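Local coordinates for phospholyase (Arthrobacter aurescens, PDB 5G4J) that breaks down phosphoethanolamine as a phospholyase, using pyridoxal 5'-phosphate chemistry on the fold of class III aminotransferases, at the interface of chains A and B. Residues are numbered along the deposited sequence; one frame, centred on the assembly and turned at random. Chains: chain A/B, Putative aminotransferase class III protein.

The interface of chains A and B. Residues chain A 64, 280-281, 285-287; chain B 86, 311-312.
This patch of the two-fold dimer interface belongs to a class III aminotransferase fold of the pyridoxal-phosphate family. A:Lys281 follows strand 276-279 and is, by family and sequence, the lysine that forms the Schiff base with the cofactor. B:Thr311 is a pyridoxal 5'-phosphate binding residue, so the partner chain reaches into the active site of chain A.

The lysine side chain runs out nearly straight and bends only at its last torsion (chi4 -68°). That bend turns the amine NZ to the hydroxyl OG1 of B:Thr311, and NZ donates a hydrogen bond of 2.8 Å to it. The lysine chain lies roughly perpendicular to the threonine side chain. OG1 sits beside the backbone N (chi1 -64°), anti to the carbonyl carbon. The methyl CG2 lies anti to the backbone N and points at chain A. There it meets CG of A:Lys281 at 4.0 Å and CG2 of A:Val64 at 3.8 Å. The valine and threonine side chains run alongside one another, pointing opposite ways. An alanine in place of A:Lys281 would remove the amine, its hydrogen bond to the B:Thr311 hydroxyl and most of the chain, and would probably abolish Schiff-base formation and leave the B:Thr311 methyl less well packed.

B:Phe312 points its ring tip at the backbone of chain A. The carbonyl O of A:Lys281 lies in the ring plane at the edge, 3.3 Å from CZ. CZ also packs on CA of A:Lys281 at 3.6 Å. The carbonyl O of A:His287 sits over one face, offset toward the rim. The A:Val64 and B:Phe312 side chains meet at a slant, with CG1 of the valine approaching ring atom CE1.

B:Asn86 extends anti to its backbone N (chi1 -170°) and lays its amide oxygen OD1 against A:Gly286, 3.4 Å from the carbonyl C. Its backbone O is linked through two waters to chain A. One water reaches O of A:Gly286, the other O of A:Asn285.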
ATOM      1  N   VAL A  64     -11.116   3.625 -11.683  1.00 19.13           N
ATOM      2  CA  VAL A  64     -10.735   4.269 -10.436  1.00 18.45           C
ATOM      3  C   VAL A  64     -11.637   5.461 -10.054  1.00 19.58           C
ATOM      4  O   VAL A  64     -12.139   5.527  -8.917  1.00 18.90           O
ATOM      5  CB  VAL A  64      -9.239   4.625 -10.468  1.00 19.19           C
ATOM      6  CG1 VAL A  64      -8.870   5.496  -9.288  1.00 19.92           C
ATOM      7  CG2 VAL A  64      -8.406   3.365 -10.475  1.00 21.41           C
ATOM      8  N   GLY A 280      -9.913  -2.614  -4.020  1.00 16.22           N
ATOM      9  CA  GLY A 280      -8.929  -1.530  -4.134  1.00 19.40           C
ATOM     10  C   GLY A 280      -9.626  -0.488  -5.040  1.00 25.26           C
ATOM     11  O   GLY A 280     -10.671   0.025  -4.683  1.00 22.96           O
ATOM     12  N   LYS A 281      -9.079  -0.333  -6.262  1.00 25.57           N
ATOM     13  CA  LYS A 281      -9.456   0.706  -7.298  1.00 21.68           C
ATOM     14  C   LYS A 281     -10.488   1.795  -6.985  1.00 18.95           C
ATOM     15  O   LYS A 281     -10.166   2.816  -6.368  1.00 19.79           O
ATOM     16  CB  LYS A 281      -9.620   0.064  -8.660  1.00 23.80           C
ATOM     17  CG  LYS A 281      -8.254  -0.272  -9.289  1.00 26.74           C
ATOM     18  CD  LYS A 281      -8.391  -1.150 -10.529  1.00 31.27           C
ATOM     19  CE  LYS A 281      -7.027  -1.617 -11.079  1.00 36.62           C
ATOM     20  NZ  LYS A 281      -6.060  -0.676 -11.700  1.00 36.93           N
ATOM     21  N   ASN A 285     -12.530   6.548  -5.076  1.00 16.24           N
ATOM     22  CA  ASN A 285     -12.542   7.409  -6.281  1.00 15.19           C
ATOM     23  C   ASN A 285     -11.138   7.813  -6.793  1.00 18.07           C
ATOM     24  O   ASN A 285     -11.022   8.716  -7.607  1.00 17.43           O
ATOM     25  CB  ASN A 285     -13.364   8.647  -6.104  1.00 17.08           C
ATOM     26  CG  ASN A 285     -14.112   9.047  -7.391  1.00 18.74           C
ATOM     27  OD1 ASN A 285     -14.648   8.205  -8.083  1.00 17.35           O
ATOM     28  ND2 ASN A 285     -14.097  10.356  -7.734  1.00 17.20           N
ATOM     29  N   GLY A 286     -10.107   7.105  -6.360  1.00 17.92           N
ATOM     30  CA  GLY A 286      -8.715   7.593  -6.591  1.00 20.83           C
ATOM     31  C   GLY A 286      -7.834   7.737  -5.401  1.00 17.05           C
ATOM     32  O   GLY A 286      -6.604   7.654  -5.527  1.00 17.50           O
ATOM     33  N   HIS A 287      -8.473   7.858  -4.258  1.00 15.31           N
ATOM     34  CA  HIS A 287      -7.767   7.826  -2.983  1.00 17.46           C
ATOM     35  C   HIS A 287      -7.163   6.461  -2.756  1.00 16.69           C
ATOM     36  O   HIS A 287      -7.783   5.485  -3.058  1.00 17.90           O
ATOM     37  CB  HIS A 287      -8.706   8.192  -1.847  1.00 16.00           C
ATOM     38  CG  HIS A 287      -8.005   8.757  -0.650  1.00 18.91           C
ATOM     39  ND1 HIS A 287      -7.709   8.027   0.472  1.00 22.44           N
ATOM     40  CD2 HIS A 287      -7.559   9.995  -0.408  1.00 19.79           C
ATOM     41  CE1 HIS A 287      -7.073   8.777   1.334  1.00 20.14           C
ATOM     42  NE2 HIS A 287      -6.972   9.983   0.818  1.00 24.07           N
TER
ATOM     43  N   ASN B  86      -7.680  13.002 -11.177  1.00 25.68           N
ATOM     44  CA  ASN B  86      -6.927  12.112 -10.258  1.00 26.21           C
ATOM     45  C   ASN B  86      -6.655  10.697 -10.798  1.00 29.40           C
ATOM     46  O   ASN B  86      -6.921   9.675 -10.108  1.00 32.16           O
ATOM     47  CB  ASN B  86      -7.704  12.049  -8.918  1.00 26.85           C
ATOM     48  CG  ASN B  86      -6.932  11.364  -7.798  1.00 29.93           C
ATOM     49  OD1 ASN B  86      -7.547  10.873  -6.792  1.00 27.52           O
ATOM     50  ND2 ASN B  86      -5.604  11.351  -7.909  1.00 26.90           N
ATOM     51  N   THR B 311      -1.307   0.969  -8.980  1.00 23.18           N
ATOM     52  CA  THR B 311      -2.449   1.767  -9.511  1.00 24.52           C
ATOM     53  C   THR B 311      -2.574   3.207  -8.916  1.00 23.22           C
ATOM     54  O   THR B 311      -2.764   4.159  -9.669  1.00 22.62           O
ATOM     55  CB  THR B 311      -3.826   1.037  -9.300  1.00 26.84           C
ATOM     56  OG1 THR B 311      -3.836  -0.212 -10.063  1.00 27.23           O
ATOM     57  CG2 THR B 311      -5.001   1.968  -9.649  1.00 28.14           C
ATOM     58  N   PHE B 312      -2.446   3.319  -7.586  1.00 21.90           N
ATOM     59  CA  PHE B 312      -2.630   4.631  -6.883  1.00 20.78           C
ATOM     60  C   PHE B 312      -1.344   5.441  -6.793  1.00 24.56           C
ATOM     61  O   PHE B 312      -1.390   6.712  -6.572  1.00 25.54           O
ATOM     62  CB  PHE B 312      -3.113   4.417  -5.468  1.00 18.66           C
ATOM     63  CG  PHE B 312      -4.504   3.760  -5.402  1.00 21.93           C
ATOM     64  CD1 PHE B 312      -5.555   4.190  -6.260  1.00 20.71           C
ATOM     65  CD2 PHE B 312      -4.754   2.705  -4.498  1.00 21.20           C
ATOM     66  CE1 PHE B 312      -6.857   3.604  -6.196  1.00 21.66           C
ATOM     67  CE2 PHE B 312      -6.043   2.146  -4.449  1.00 20.70           C
ATOM     68  CZ  PHE B 312      -7.113   2.622  -5.270  1.00 20.63           C
TER
HETATM   69  O   HOH W   1      -5.753   7.737  -8.203  1.00 24.73           O
HETATM   70  O   HOH W   2      -9.745   9.250 -10.099  1.00 27.48           O